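Local coordinates for uncharacterized protein (Legionella longbeachae NSW150, PDB 4JZA) that probably removes the 3-phosphate from phosphatidylinositol 3-phosphate, acting as a bacterial phosphoinositide phosphatase on lipids of the infected host cell, at residues L98-E101 with L102-T106; Y41-S44 with F45-V49; K54-Y57 with F58-A62. One frame throughout, in Å; residues are numbered along the deposited sequence.

All three contacts are turns of two helices that pack on each other near the N-terminal end of the chain. Contacts 2 and 3 lie on helix 41-62, their centres about 19 Å apart, and contact 1 lies on helix 95-116. Contacts 1 and 2 meet directly, with centres about 10 Å apart: the ring of Phe45 is inserted against the other helix, its CD1 3.4 Å from Leu98 O, and Phe105 lies on Val49. Contact 3 comes no nearer to contact 1 than about 7 Å between closest atoms. Polar links also converge, since His99 of contact 1 and Arg48 of contact 2 both bind Asp653.

Contact 1. Residues L98-E101 with L102-T106; sequences LHKE and LERFT
His99 turns the edge of its imidazole onto the carboxylate of Glu103, one helical turn later. With CG anti to the backbone N (chi1 -159°), the ring comes round so that ND1 donates to Glu103 OE2 at 2.8 Å. OE2 lies in the imidazole plane, while ND1 comes to the anti side of that oxygen, somewhat out of the carboxylate plane. The two planes stand 75° apart, and the N-H...O angle is 137°. The other ring nitrogen, NE2, is hydrogen-bonded to Asp653, and Glu103 OE1 to Tyr670; a buried histidine with two carboxylate partners would probably favour the protonated form. Arg104 reaches back three residues to Glu101. Its NH1 forms a salt bridge with Glu101 OE2 at 2.7 Å, at the guanidinium edge, although the hydrogen bond itself is weak. Lys100 contributes its aliphatic part, CG lying over a face of that guanidinium and CE 3.7 Å from Arg104 NH2. Long, flexible charged chains suit this exposed side, whereas Leu98 and Phe105 turn to helix 41-62. Backbone bonds such as Phe105 N to Glu101 O, 2.9 Å, complete an amphipathic alpha-helix carrying i to i+3 and i to i+4 polar side-chain pairs.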
loop_
_atom_site.group_PDB
_atom_site.type_symbol
_atom_site.label_atom_id
_atom_site.label_comp_id
_atom_site.label_asym_id
_atom_site.label_seq_id
_atom_site.Cartn_x
_atom_site.Cartn_y
_atom_site.Cartn_z
ATOM N N LEU A 98 -2.010 -23.063 0.946
ATOM C CA LEU A 98 -1.082 -22.002 1.285
ATOM C C LEU A 98 -1.773 -20.627 1.356
ATOM O O LEU A 98 -1.368 -19.761 2.140
ATOM C CB LEU A 98 0.068 -21.951 0.291
ATOM C CG LEU A 98 0.961 -23.180 0.050
ATOM C CD1 LEU A 98 1.950 -22.899 -1.060
ATOM C CD2 LEU A 98 1.730 -23.621 1.280
ATOM N N HIS A 99 -2.809 -20.403 0.564
ATOM C CA HIS A 99 -3.479 -19.118 0.656
ATOM C C HIS A 99 -4.202 -19.051 1.987
ATOM O O HIS A 99 -4.329 -17.979 2.586
ATOM C CB HIS A 99 -4.421 -18.797 -0.527
ATOM C CG HIS A 99 -4.680 -17.331 -0.653
ATOM N ND1 HIS A 99 -5.654 -16.682 0.084
ATOM C CD2 HIS A 99 -3.991 -16.357 -1.296
ATOM C CE1 HIS A 99 -5.580 -15.382 -0.127
ATOM N NE2 HIS A 99 -4.584 -15.159 -0.965
ATOM N N LYS A 100 -4.604 -20.204 2.495
ATOM C CA LYS A 100 -5.369 -20.215 3.717
ATOM C C LYS A 100 -4.430 -19.960 4.865
ATOM O O LYS A 100 -4.677 -19.058 5.651
ATOM C CB LYS A 100 -6.170 -21.499 3.895
ATOM C CG LYS A 100 -7.230 -21.363 4.977
ATOM C CD LYS A 100 -8.254 -22.487 4.966
ATOM C CE LYS A 100 -9.421 -22.172 5.907
ATOM N NZ LYS A 100 -10.595 -23.074 5.678
ATOM N N GLU A 101 -3.330 -20.685 4.941
ATOM C CA GLU A 101 -2.275 -20.348 5.897
ATOM C C GLU A 101 -1.862 -18.849 5.868
ATOM O O GLU A 101 -1.715 -18.203 6.899
ATOM C CB GLU A 101 -1.044 -21.228 5.654
ATOM C CG GLU A 101 -1.225 -22.673 6.103
ATOM C CD GLU A 101 -1.785 -22.738 7.520
ATOM O OE1 GLU A 101 -1.226 -22.066 8.439
ATOM O OE2 GLU A 101 -2.819 -23.427 7.684
ATOM N N LEU A 102 -1.683 -18.284 4.688
ATOM C CA LEU A 102 -1.422 -16.866 4.622
ATOM C C LEU A 102 -2.533 -16.081 5.231
ATOM O O LEU A 102 -2.250 -15.126 5.931
ATOM C CB LEU A 102 -1.201 -16.385 3.189
ATOM C CG LEU A 102 -1.121 -14.855 2.935
ATOM C CD1 LEU A 102 0.007 -14.225 3.738
ATOM C CD2 LEU A 102 -0.901 -14.557 1.471
ATOM N N GLU A 103 -3.792 -16.408 4.925
ATOM C CA GLU A 103 -4.920 -15.618 5.477
ATOM C C GLU A 103 -4.886 -15.712 7.015
ATOM O O GLU A 103 -5.090 -14.720 7.724
ATOM C CB GLU A 103 -6.255 -16.094 4.944
ATOM C CG GLU A 103 -6.590 -15.752 3.489
ATOM C CD GLU A 103 -7.803 -16.536 2.892
ATOM O OE1 GLU A 103 -8.619 -17.048 3.658
ATOM O OE2 GLU A 103 -7.986 -16.642 1.657
ATOM N N ARG A 104 -4.562 -16.900 7.526
ATOM C CA ARG A 104 -4.551 -17.119 8.955
ATOM C C ARG A 104 -3.464 -16.320 9.643
ATOM O O ARG A 104 -3.702 -15.758 10.684
ATOM C CB ARG A 104 -4.298 -18.590 9.274
ATOM C CG ARG A 104 -5.515 -19.510 9.201
ATOM C CD ARG A 104 -5.218 -20.888 9.813
ATOM N NE ARG A 104 -6.382 -21.788 9.687
ATOM C CZ ARG A 104 -6.473 -22.833 8.861
ATOM N NH1 ARG A 104 -5.461 -23.158 8.056
ATOM N NH2 ARG A 104 -7.585 -23.565 8.850
ATOM N N PHE A 105 -2.264 -16.333 9.076
ATOM C CA PHE A 105 -1.109 -15.644 9.643
ATOM C C PHE A 105 -1.339 -14.135 9.621
ATOM O O PHE A 105 -1.053 -13.418 10.595
ATOM C CB PHE A 105 0.176 -16.044 8.896
ATOM C CG PHE A 105 1.348 -15.159 9.190
ATOM C CD1 PHE A 105 2.181 -15.427 10.257
ATOM C CD2 PHE A 105 1.616 -14.036 8.392
ATOM C CE1 PHE A 105 3.253 -14.594 10.533
ATOM C CE2 PHE A 105 2.672 -13.185 8.668
ATOM C CZ PHE A 105 3.485 -13.459 9.753
ATOM N N THR A 106 -1.913 -13.662 8.534
ATOM C CA THR A 106 -2.108 -12.242 8.395
ATOM C C THR A 106 -3.148 -11.757 9.445
ATOM O O THR A 106 -2.946 -10.766 10.146
ATOM C CB THR A 106 -2.497 -11.907 6.917
ATOM O OG1 THR A 106 -1.538 -12.479 5.994
ATOM C CG2 THR A 106 -2.532 -10.418 6.714
#

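Contact 2. Residues Y41-S44 with F45-V49; sequences YHRS and FARRV
Tyr41 opens the helix by accepting, through its O, the backbone N-H of Phe45 at 3.0 Å, while its ring leads off toward helix 643-652. His42 O takes Ala46 N at 3.1 Å, and its imidazole reaches along the helix toward the Phe45 ring, CD2 to CD2 4.3 Å, a loose contact. Arg43 holds Arg47 N through its own O and makes the main side-chain meeting of the turn. The Arg43 and Arg47 side chains run side by side in the same direction, yet their guanidinium groups do not stack directly: Arg47 CD sits over the centre of the Arg43 group, 4.0 Å from CZ. Both chains bend at chi3 (92° and 99°), and the guanidinium planes end nearly parallel, 6° apart. The positive charges, with Arg43 NH1 4.0 Å from Arg47 NE, are probably tolerated because acids answer them: Glu607 binds Arg43, and Glu617 binds Arg47. Ser44, with its short side chain, keeps OG close to the helix, where it hydrogen-bonds to the same Glu617; its O receives Arg48 N. Phe45, large and apolar, suits the buried face of the helix, and Val49 CG2 lies over one ring face, toward the rim. The Phe45 side chain packs on Leu98 and Glu101 of helix 95-116. Arg48 hydrogen-bonds through NE to Asp653 O and forms a salt bridge with Glu133 of helix 122-140, and Tyr41 packs on Ala650 of helix 643-652.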
loop_
_atom_site.group_PDB
_atom_site.type_symbol
_atom_site.label_atom_id
_atom_site.label_comp_id
_atom_site.label_asym_id
_atom_site.label_seq_id
_atom_site.Cartn_x
_atom_site.Cartn_y
_atom_site.Cartn_z
ATOM N N TYR A 41 4.614 -21.692 -5.971
ATOM C CA TYR A 41 3.742 -20.910 -5.104
ATOM C C TYR A 41 4.173 -21.002 -3.624
ATOM O O TYR A 41 3.953 -20.071 -2.865
ATOM C CB TYR A 41 2.249 -21.189 -5.401
ATOM C CG TYR A 41 1.765 -20.425 -6.656
ATOM C CD1 TYR A 41 1.777 -19.000 -6.694
ATOM C CD2 TYR A 41 1.347 -21.108 -7.828
ATOM C CE1 TYR A 41 1.366 -18.294 -7.832
ATOM C CE2 TYR A 41 0.943 -20.401 -8.961
ATOM C CZ TYR A 41 0.951 -19.003 -8.953
ATOM O OH TYR A 41 0.550 -18.305 -10.065
ATOM N N HIS A 42 4.843 -22.078 -3.227
ATOM C CA HIS A 42 5.458 -22.101 -1.906
ATOM C C HIS A 42 6.466 -20.971 -1.692
ATOM O O HIS A 42 6.538 -20.392 -0.612
ATOM C CB HIS A 42 6.097 -23.449 -1.549
ATOM C CG HIS A 42 6.611 -23.479 -0.145
ATOM N ND1 HIS A 42 7.901 -23.088 0.191
ATOM C CD2 HIS A 42 5.968 -23.719 1.026
ATOM C CE1 HIS A 42 8.039 -23.139 1.507
ATOM N NE2 HIS A 42 6.877 -23.506 2.037
ATOM N N ARG A 43 7.218 -20.630 -2.714
ATOM C CA ARG A 43 8.138 -19.484 -2.620
ATOM C C ARG A 43 7.361 -18.184 -2.369
ATOM O O ARG A 43 7.690 -17.449 -1.460
ATOM C CB ARG A 43 9.025 -19.340 -3.889
ATOM C CG ARG A 43 10.164 -18.312 -3.698
ATOM C CD ARG A 43 11.090 -18.143 -4.904
ATOM N NE ARG A 43 10.623 -17.076 -5.779
ATOM C CZ ARG A 43 11.236 -15.915 -5.961
ATOM N NH1 ARG A 43 12.366 -15.615 -5.331
ATOM N NH2 ARG A 43 10.717 -15.032 -6.776
ATOM N N SER A 44 6.316 -17.925 -3.143
ATOM C CA SER A 44 5.552 -16.684 -2.994
ATOM C C SER A 44 4.915 -16.587 -1.607
ATOM O O SER A 44 4.812 -15.507 -1.015
ATOM C CB SER A 44 4.532 -16.509 -4.137
ATOM O OG SER A 44 5.244 -16.289 -5.385
ATOM N N PHE A 45 4.567 -17.739 -1.067
ATOM C CA PHE A 45 3.982 -17.821 0.265
ATOM C C PHE A 45 4.984 -17.446 1.370
ATOM O O PHE A 45 4.719 -16.611 2.227
ATOM C CB PHE A 45 3.406 -19.224 0.471
ATOM C CG PHE A 45 3.088 -19.524 1.870
ATOM C CD1 PHE A 45 1.912 -19.100 2.410
ATOM C CD2 PHE A 45 3.982 -20.212 2.646
ATOM C CE1 PHE A 45 1.632 -19.345 3.722
ATOM C CE2 PHE A 45 3.710 -20.465 3.949
ATOM C CZ PHE A 45 2.536 -20.022 4.478
ATOM N N ALA A 46 6.142 -18.053 1.349
ATOM C CA ALA A 46 7.161 -17.667 2.299
ATOM C C ALA A 46 7.562 -16.191 2.145
ATOM O O ALA A 46 7.878 -15.528 3.120
ATOM C CB ALA A 46 8.384 -18.555 2.115
ATOM N N ARG A 47 7.586 -15.671 0.919
ATOM C CA ARG A 47 8.026 -14.284 0.738
ATOM C C ARG A 47 7.026 -13.384 1.379
ATOM O O ARG A 47 7.428 -12.435 2.037
ATOM C CB ARG A 47 8.276 -13.854 -0.726
ATOM C CG ARG A 47 9.454 -14.519 -1.398
ATOM C CD ARG A 47 9.607 -14.062 -2.860
ATOM N NE ARG A 47 10.639 -13.042 -2.824
ATOM C CZ ARG A 47 10.581 -11.827 -3.372
ATOM N NH1 ARG A 47 9.570 -11.400 -4.135
ATOM N NH2 ARG A 47 11.594 -11.020 -3.173
ATOM N N ARG A 48 5.745 -13.697 1.232
ATOM C CA ARG A 48 4.694 -12.805 1.749
ATOM C C ARG A 48 4.629 -12.865 3.256
ATOM O O ARG A 48 4.509 -11.837 3.904
ATOM C CB ARG A 48 3.323 -13.148 1.183
ATOM C CG ARG A 48 2.326 -12.011 1.249
ATOM C CD ARG A 48 2.278 -11.252 -0.051
ATOM N NE ARG A 48 1.641 -9.979 0.123
ATOM C CZ ARG A 48 2.229 -8.929 0.654
ATOM N NH1 ARG A 48 3.489 -9.001 1.011
ATOM N NH2 ARG A 48 1.561 -7.794 0.822
ATOM N N VAL A 49 4.704 -14.063 3.807
ATOM C CA VAL A 49 4.789 -14.187 5.240
ATOM C C VAL A 49 5.952 -13.354 5.763
ATOM O O VAL A 49 5.775 -12.526 6.661
ATOM C CB VAL A 49 4.944 -15.650 5.708
ATOM C CG1 VAL A 49 5.256 -15.709 7.193
ATOM C CG2 VAL A 49 3.668 -16.432 5.469
#

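Contact 3. Residues K54-Y57 with F58-A62; sequences KAFY and FLIDA
Phe56 lays its ring along the helix toward Ile60, and the two make the apolar side-chain contact of this turn. CG of Phe56 stands opposite the backbone N (chi1 -178°), and a chi2 of -5° directs CE1 at the branch point of Ile60, 3.7 Å from CB. Ile60 keeps CG1 extended (chi2 158°), carrying CD1 to 3.9 Å from Phe56 CE1; its other branch, CG2, lies between the backbone N and the carbonyl carbon and is tucked 3.4 Å from Tyr57 O. The ring meets this beta-branched chain obliquely, and a flat aromatic beside a compact aliphatic suits a buried side. Tyr57 takes the other course: placing CG beside its own backbone N points the ring back from Phe58-Ala62 and lets the hydroxyl reach Asp82, with which it hydrogen-bonds, a polar tip fitted to a partly exposed place. Asp61 sits one turn on from it. Its N bonds to Tyr57 O at 3.0 Å, and its carboxylate folds back over that turn to leave CG 3.4 Å from the same oxygen, with OD1 in a salt bridge to Lys78. Phe58 meets the ring of His323 edge-to-face. In this way the last turns of helix 41-62 pack against several helices on their apolar sides: Phe56 and Ile60 lie on helix 74-87 and Trp117, Ala55 and Phe58 on helix 122-140, and Leu59 on Phe320 of helix 315-325.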
loop_
_atom_site.group_PDB
_atom_site.type_symbol
_atom_site.label_atom_id
_atom_site.label_comp_id
_atom_site.label_asym_id
_atom_site.label_seq_id
_atom_site.Cartn_x
_atom_site.Cartn_y
_atom_site.Cartn_z
ATOM N N LYS A 54 8.392 -8.767 8.664
ATOM C CA LYS A 54 9.188 -7.530 8.703
ATOM C C LYS A 54 8.320 -6.270 8.752
ATOM O O LYS A 54 8.713 -5.296 9.352
ATOM C CB LYS A 54 10.116 -7.417 7.509
ATOM C CG LYS A 54 11.403 -8.209 7.652
ATOM C CD LYS A 54 12.000 -8.520 6.289
ATOM C CE LYS A 54 13.127 -9.515 6.445
ATOM N NZ LYS A 54 13.248 -10.363 5.238
ATOM N N ALA A 55 7.136 -6.267 8.166
ATOM C CA ALA A 55 6.336 -5.073 8.264
ATOM C C ALA A 55 5.818 -4.835 9.669
ATOM O O ALA A 55 5.637 -3.677 10.084
ATOM C CB ALA A 55 5.182 -5.104 7.288
ATOM N N PHE A 56 5.527 -5.916 10.389
ATOM C CA PHE A 56 5.174 -5.743 11.808
ATOM C C PHE A 56 6.322 -5.090 12.575
ATOM O O PHE A 56 6.080 -4.159 13.345
ATOM C CB PHE A 56 4.784 -7.038 12.513
ATOM C CG PHE A 56 4.386 -6.850 13.950
ATOM C CD1 PHE A 56 4.468 -5.670 14.571
ATOM C CD2 PHE A 56 3.873 -7.843 14.628
ATOM C CE1 PHE A 56 4.094 -5.504 15.884
ATOM C CE2 PHE A 56 3.462 -7.675 15.934
ATOM C CZ PHE A 56 3.589 -6.512 16.557
ATOM N N TYR A 57 7.545 -5.578 12.368
ATOM C CA TYR A 57 8.697 -5.011 13.022
ATOM C C TYR A 57 8.880 -3.553 12.659
ATOM O O TYR A 57 9.133 -2.737 13.540
ATOM C CB TYR A 57 9.972 -5.789 12.722
ATOM C CG TYR A 57 10.143 -6.974 13.624
ATOM C CD1 TYR A 57 9.271 -8.041 13.557
ATOM C CD2 TYR A 57 11.163 -7.016 14.570
ATOM C CE1 TYR A 57 9.416 -9.145 14.379
ATOM C CE2 TYR A 57 11.324 -8.114 15.406
ATOM C CZ TYR A 57 10.450 -9.187 15.298
ATOM O OH TYR A 57 10.594 -10.306 16.114
ATOM N N PHE A 58 8.723 -3.191 11.394
ATOM C CA PHE A 58 8.824 -1.784 11.065
ATOM C C PHE A 58 7.826 -0.974 11.871
ATOM O O PHE A 58 8.112 0.135 12.338
ATOM C CB PHE A 58 8.528 -1.572 9.604
ATOM C CG PHE A 58 8.798 -0.177 9.135
ATOM C CD1 PHE A 58 7.819 0.775 9.210
ATOM C CD2 PHE A 58 10.024 0.154 8.601
ATOM C CE1 PHE A 58 8.053 2.039 8.799
ATOM C CE2 PHE A 58 10.277 1.429 8.175
ATOM C CZ PHE A 58 9.286 2.369 8.273
ATOM N N LEU A 59 6.631 -1.512 11.996
ATOM C CA LEU A 59 5.513 -0.809 12.624
ATOM C C LEU A 59 5.824 -0.544 14.074
ATOM O O LEU A 59 5.636 0.571 14.580
ATOM C CB LEU A 59 4.242 -1.653 12.469
ATOM C CG LEU A 59 2.978 -1.138 13.121
ATOM C CD1 LEU A 59 2.543 0.221 12.611
ATOM C CD2 LEU A 59 1.887 -2.182 12.942
ATOM N N ILE A 60 6.317 -1.572 14.750
ATOM C CA ILE A 60 6.509 -1.482 16.186
ATOM C C ILE A 60 7.700 -0.599 16.538
ATOM O O ILE A 60 7.671 0.103 17.552
ATOM C CB ILE A 60 6.556 -2.869 16.860
ATOM C CG1 ILE A 60 6.297 -2.733 18.360
ATOM C CG2 ILE A 60 7.861 -3.579 16.589
ATOM C CD1 ILE A 60 5.802 -4.016 19.012
ATOM N N ASP A 61 8.723 -0.617 15.694
ATOM C CA ASP A 61 9.874 0.250 15.871
ATOM C C ASP A 61 9.537 1.715 15.472
ATOM O O ASP A 61 10.125 2.629 15.974
ATOM C CB ASP A 61 11.087 -0.276 15.061
ATOM C CG ASP A 61 11.636 -1.632 15.589
ATOM O OD1 ASP A 61 11.253 -2.053 16.699
ATOM O OD2 ASP A 61 12.431 -2.290 14.888
ATOM N N ALA A 62 8.584 1.957 14.587
ATOM C CA ALA A 62 8.372 3.316 14.044
ATOM C C ALA A 62 7.207 4.032 14.674
ATOM O O ALA A 62 7.244 5.237 14.823
ATOM C CB ALA A 62 8.139 3.235 12.556
#